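PDB 2Q01: uronate isomerase from Caulobacter crescentus, which interconverts D-glucuronate and D-fructuronate, and likewise galacturonate and tagaturonate, in the pentose and glucuronate interconversion pathway. Local coordinates for residues Thr248-His254 and Leu304-Pro310; Glu172-Glu176 and Tyr197-Val202. All blocks are in the same frame, centred on the assembly; numbering follows the deposited sequence. Where two conformers were deposited one is given.

Contact 1: Thr248-His254 and Leu304-Pro310; sequences TSSDHGH and LVMQIHP
Thr248-His254 and Leu304-Pro310 run side by side as neighbouring parallel strands, joined by a right-handed beta-alpha-beta crossover through helices 264-276 and 281-302, as expected in the TIM-barrel fold of this family of metal-dependent hydrolase relatives. The backbone ladder starts with Val305 N on Thr248 O and continues with Ser250 N to Val305 O (2.7 Å), Gln307 N to Ser250 O, His252 N to Gln307 O and His309 N to His252 O. At its C-terminal end, one water donates to both His254 O and His309 O, bridging two carbonyls where the strands have ended.

Side-chain polar contacts gather on the face of Ser249, Asp251 and Gln307. In one of its two conformers, Ser249 OG lies 2.9 Å from Gln307 OE1 and equally near Val305 O; a serine hydroxyl can give its one proton to either acceptor. Further along, the His309 ring meets Asp251 at its edge: ND1 donates to OD1 over 2.5 Å, reaching the syn side of the carboxylate, whose plane stands 82° from the ring. A chi1 of -175° turns the Asp251 carboxylate away from its own N and brings OD1 to that ring, while OD2 forms a salt bridge with Arg198. The bond to OD1 and stacks with His41 and Phe360 fix the imidazole.

The opposite face, that of Ser250, His252, Met306 and Ile308, turns to helix 281-302 (Leu292, Met295, Ala296); strand 357-359 lies alongside 305-308 as its other neighbour, touched by Ile308. The long, unbranched Met306 can lay its CG against His252, 3.5 Å from NE2, the two side chains crossing at about a right angle. The same NE2 is tied back along its own strand by a hydrogen bond of 2.7 Å to Ser250 OG.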
# COMPACT_ATOMS: atom_id res chain seq x y z
N THR B 248 -2.71 -25.62 -21.84
CA THR B 248 -1.31 -25.48 -21.47
C THR B 248 -1.21 -25.05 -20.01
O THR B 248 -0.11 -25.00 -19.45
CB THR B 248 -0.58 -24.43 -22.35
OG1 THR B 248 -1.22 -23.15 -22.20
CG2 THR B 248 -0.58 -24.83 -23.83
N SER B 249 -2.36 -24.77 -19.41
CA SER B 249 -2.38 -24.22 -18.06
C SER B 249 -3.40 -24.87 -17.13
O SER B 249 -4.37 -25.49 -17.56
CB SER B 249 -2.60 -22.71 -18.11
OG SER B 249 -2.40 -22.12 -16.84
N SER B 250 -3.15 -24.73 -15.83
CA SER B 250 -4.12 -25.10 -14.81
C SER B 250 -4.41 -23.86 -13.96
O SER B 250 -3.62 -22.91 -13.96
CB SER B 250 -3.64 -26.29 -13.97
OG SER B 250 -2.87 -25.87 -12.86
N ASP B 251 -5.53 -23.86 -13.26
CA ASP B 251 -5.95 -22.68 -12.48
C ASP B 251 -6.51 -23.07 -11.11
O ASP B 251 -7.28 -24.02 -11.00
CB ASP B 251 -6.96 -21.86 -13.28
CG ASP B 251 -7.35 -20.57 -12.58
OD1 ASP B 251 -6.50 -19.99 -11.87
OD2 ASP B 251 -8.51 -20.12 -12.74
N HIS B 252 -6.12 -22.33 -10.08
CA HIS B 252 -6.47 -22.65 -8.70
C HIS B 252 -6.93 -21.43 -7.91
O HIS B 252 -6.12 -20.61 -7.50
CB HIS B 252 -5.29 -23.34 -8.00
CG HIS B 252 -4.69 -24.44 -8.83
ND1 HIS B 252 -5.21 -25.71 -8.86
CD2 HIS B 252 -3.66 -24.43 -9.71
CE1 HIS B 252 -4.51 -26.45 -9.70
NE2 HIS B 252 -3.56 -25.69 -10.23
N GLY B 253 -8.24 -21.32 -7.70
CA GLY B 253 -8.83 -20.23 -6.93
C GLY B 253 -9.15 -20.65 -5.51
O GLY B 253 -10.30 -20.91 -5.17
N HIS B 254 -8.11 -20.72 -4.68
CA HIS B 254 -8.24 -21.12 -3.29
C HIS B 254 -8.40 -19.88 -2.42
O HIS B 254 -8.06 -18.78 -2.88
CB HIS B 254 -7.00 -21.91 -2.85
CG HIS B 254 -6.87 -23.26 -3.49
ND1 HIS B 254 -5.80 -24.09 -3.26
CD2 HIS B 254 -7.67 -23.91 -4.37
CE1 HIS B 254 -5.95 -25.20 -3.95
NE2 HIS B 254 -7.08 -25.12 -4.64
N LEU B 304 1.82 -28.80 -17.49
CA LEU B 304 0.79 -27.78 -17.26
C LEU B 304 1.29 -26.64 -16.39
O LEU B 304 1.73 -26.84 -15.27
CB LEU B 304 -0.45 -28.41 -16.64
CG LEU B 304 -1.76 -28.35 -17.43
CD1 LEU B 304 -1.53 -28.58 -18.90
CD2 LEU B 304 -2.76 -29.34 -16.87
N VAL B 305 1.22 -25.43 -16.94
CA VAL B 305 1.59 -24.21 -16.22
C VAL B 305 0.55 -23.91 -15.15
O VAL B 305 -0.64 -23.90 -15.42
CB VAL B 305 1.77 -23.02 -17.19
CG1 VAL B 305 1.87 -21.73 -16.43
CG2 VAL B 305 3.00 -23.21 -18.06
N MET B 306 1.00 -23.67 -13.93
CA MET B 306 0.11 -23.62 -12.79
C MET B 306 -0.18 -22.19 -12.36
O MET B 306 0.71 -21.49 -11.90
CB MET B 306 0.75 -24.41 -11.66
CG MET B 306 -0.17 -24.87 -10.59
SD MET B 306 0.78 -25.91 -9.49
CE MET B 306 0.36 -25.11 -7.95
N GLN B 307 -1.43 -21.76 -12.51
CA GLN B 307 -1.82 -20.43 -12.05
C GLN B 307 -2.49 -20.47 -10.68
O GLN B 307 -3.49 -21.15 -10.48
CB GLN B 307 -2.77 -19.76 -13.04
CG GLN B 307 -2.29 -19.75 -14.47
CD GLN B 307 -3.35 -19.23 -15.42
OE1 GLN B 307 -4.13 -19.99 -15.98
NE2 GLN B 307 -3.39 -17.91 -15.59
N ILE B 308 -1.93 -19.72 -9.73
CA ILE B 308 -2.56 -19.58 -8.42
C ILE B 308 -3.25 -18.21 -8.29
O ILE B 308 -2.60 -17.16 -8.37
CB ILE B 308 -1.57 -19.86 -7.27
CG1 ILE B 308 -0.93 -21.24 -7.44
CG2 ILE B 308 -2.27 -19.74 -5.91
CD1 ILE B 308 0.28 -21.49 -6.56
N HIS B 309 -4.57 -18.26 -8.12
CA HIS B 309 -5.43 -17.10 -7.92
C HIS B 309 -6.02 -17.07 -6.50
O HIS B 309 -7.20 -17.38 -6.32
CB HIS B 309 -6.61 -17.16 -8.91
CG HIS B 309 -6.29 -16.69 -10.29
ND1 HIS B 309 -6.01 -17.55 -11.32
CD2 HIS B 309 -6.22 -15.44 -10.81
CE1 HIS B 309 -5.78 -16.86 -12.42
NE2 HIS B 309 -5.90 -15.58 -12.14
N PRO B 310 -5.22 -16.71 -5.48
CA PRO B 310 -5.78 -16.82 -4.15
C PRO B 310 -6.37 -15.52 -3.58
O PRO B 310 -6.15 -14.43 -4.12
CB PRO B 310 -4.56 -17.23 -3.32
CG PRO B 310 -3.39 -16.57 -4.03
CD PRO B 310 -3.82 -16.24 -5.44
O HOH W 1 -9.76 -17.36 -4.98

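Contact 2: Glu172-Glu176 and Tyr197-Val202; sequences EGPHE and YRPDAV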
# COMPACT_ATOMS: atom_id res chain seq x y z
N GLU B 172 -12.58 -24.78 -17.51
CA GLU B 172 -13.46 -25.90 -17.13
C GLU B 172 -12.87 -26.72 -15.99
O GLU B 172 -11.65 -26.76 -15.82
CB GLU B 172 -13.75 -26.84 -18.31
CG GLU B 172 -13.61 -26.27 -19.73
CD GLU B 172 -14.71 -25.31 -20.13
OE1 GLU B 172 -14.38 -24.15 -20.43
OE2 GLU B 172 -15.89 -25.71 -20.17
N GLY B 173 -13.74 -27.36 -15.21
CA GLY B 173 -13.32 -28.31 -14.19
C GLY B 173 -13.20 -29.71 -14.75
O GLY B 173 -13.66 -29.98 -15.85
N PRO B 174 -12.59 -30.63 -13.97
CA PRO B 174 -12.39 -32.04 -14.36
C PRO B 174 -13.69 -32.83 -14.44
O PRO B 174 -13.74 -33.89 -15.07
CB PRO B 174 -11.53 -32.61 -13.23
CG PRO B 174 -11.11 -31.46 -12.40
CD PRO B 174 -12.08 -30.36 -12.62
N HIS B 175 -14.74 -32.31 -13.80
CA HIS B 175 -16.06 -32.92 -13.77
C HIS B 175 -16.94 -32.57 -14.97
O HIS B 175 -17.93 -33.26 -15.22
CB HIS B 175 -16.77 -32.58 -12.46
CG HIS B 175 -16.96 -31.11 -12.23
ND1 HIS B 175 -15.97 -30.30 -11.73
CD2 HIS B 175 -18.04 -30.31 -12.42
CE1 HIS B 175 -16.42 -29.06 -11.64
NE2 HIS B 175 -17.67 -29.04 -12.04
N GLU B 176 -16.61 -31.52 -15.71
CA GLU B 176 -17.37 -31.16 -16.92
C GLU B 176 -16.74 -31.67 -18.22
O GLU B 176 -15.54 -31.98 -18.26
CB GLU B 176 -17.67 -29.66 -17.00
CG GLU B 176 -16.79 -28.77 -16.12
CD GLU B 176 -17.35 -27.37 -15.96
OE1 GLU B 176 -18.53 -27.14 -16.32
OE2 GLU B 176 -16.61 -26.49 -15.47
N TYR B 197 -7.39 -26.10 -16.91
CA TYR B 197 -7.79 -27.07 -15.89
C TYR B 197 -8.01 -26.42 -14.53
O TYR B 197 -7.06 -25.99 -13.88
CB TYR B 197 -6.70 -28.15 -15.77
CG TYR B 197 -7.07 -29.36 -14.94
CD1 TYR B 197 -7.87 -30.37 -15.46
CD2 TYR B 197 -6.58 -29.51 -13.64
CE1 TYR B 197 -8.19 -31.49 -14.72
CE2 TYR B 197 -6.90 -30.63 -12.88
CZ TYR B 197 -7.70 -31.62 -13.43
OH TYR B 197 -8.04 -32.73 -12.72
N ARG B 198 -9.27 -26.37 -14.08
CA ARG B 198 -9.60 -25.74 -12.80
C ARG B 198 -10.28 -26.72 -11.84
O ARG B 198 -11.50 -26.79 -11.79
CB ARG B 198 -10.50 -24.53 -13.02
CG ARG B 198 -10.55 -23.57 -11.85
CD ARG B 198 -11.83 -22.77 -11.83
NE ARG B 198 -11.86 -21.82 -10.73
CZ ARG B 198 -11.55 -20.53 -10.82
NH1 ARG B 198 -11.19 -20.01 -11.99
NH2 ARG B 198 -11.61 -19.76 -9.75
N PRO B 199 -9.48 -27.46 -11.05
CA PRO B 199 -9.99 -28.55 -10.21
C PRO B 199 -10.67 -28.14 -8.89
O PRO B 199 -10.99 -29.01 -8.09
CB PRO B 199 -8.74 -29.38 -9.94
CG PRO B 199 -7.63 -28.42 -9.97
CD PRO B 199 -8.02 -27.31 -10.91
N ASP B 200 -10.90 -26.84 -8.71
CA ASP B 200 -11.42 -26.25 -7.46
C ASP B 200 -12.59 -26.96 -6.79
O ASP B 200 -12.63 -27.08 -5.57
CB ASP B 200 -11.80 -24.78 -7.68
CG ASP B 200 -10.60 -23.89 -7.92
OD1 ASP B 200 -9.45 -24.39 -7.94
OD2 ASP B 200 -10.82 -22.67 -8.10
N ALA B 201 -13.55 -27.43 -7.59
CA ALA B 201 -14.76 -28.05 -7.07
C ALA B 201 -14.55 -29.46 -6.49
O ALA B 201 -15.33 -29.90 -5.64
CB ALA B 201 -15.86 -28.05 -8.12
N VAL B 202 -13.51 -30.15 -6.94
CA VAL B 202 -13.20 -31.50 -6.43
C VAL B 202 -12.01 -31.47 -5.47
O VAL B 202 -11.47 -32.52 -5.10
CB VAL B 202 -12.98 -32.55 -7.57
CG1 VAL B 202 -14.23 -32.71 -8.40
CG2 VAL B 202 -11.81 -32.18 -8.46
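Pro174 sets its CG and CB obliquely against the phenol end of Tyr197, the two side chains at about a right angle: CG is 3.6 Å from Tyr197 CZ, and both CG and CB touch the hydroxyl oxygen. The same CG reaches Pro199 CB and, at 4.1 Å, Val202 CG2. A rigid proline, with phi fixed near -68°, suits the second position of the type I turn Gly173-Glu176 and gives the ring an apolar partner. Swung away from its own N by a chi1 of -170°, the Tyr197 ring comes round to Pro174, and its OH is hydrogen-bonded to His235 ND1. With alanine at this position, Pro174 would probably lose its ring partner and His235 ND1 the hydroxyl that bonds it.

These are loops that follow strands 165-169 and 192-194, neighbours in the parallel sheet of the TIM-barrel fold, and a single backbone bond, Arg198 N to Glu172 O (3.0 Å), continues their pairing. Gly173 closes on Arg198 O through a CA-H...O contact; a CB here would run into His175 CE1. That ring, with chi1 at 59°, sets CE1 3.7 Å from the small methyl CB of Ala201. Across the turn, Glu176 OE2 accepts from Gly173 N with its anti lone pair.

How the contacts relate
From the N terminus, the chain leaves strand 165-169 into Glu172-Glu176, runs through helix 179-186 and strand 192-194, and closes contact 2 at Tyr197-Val202. Helices 210-221 and 228-244 then lead to Thr248-His254, and helices 264-276 and 281-302 to Leu304-Pro310, closing contact 1. The two loops follow in series, neither nested nor crossed. They are nevertheless joined laterally: Asp251 N lies 2.7 Å from Tyr197 O, a probable hydrogen bond, Pro199 CD packs 3.4 Å from Asp251 O, and the Arg198-Asp251 salt bridge spans them. Tyr197-Val202 therefore joins strands 165-169 and 192-194 to strand 249-252, neighbouring arcs of one barrel.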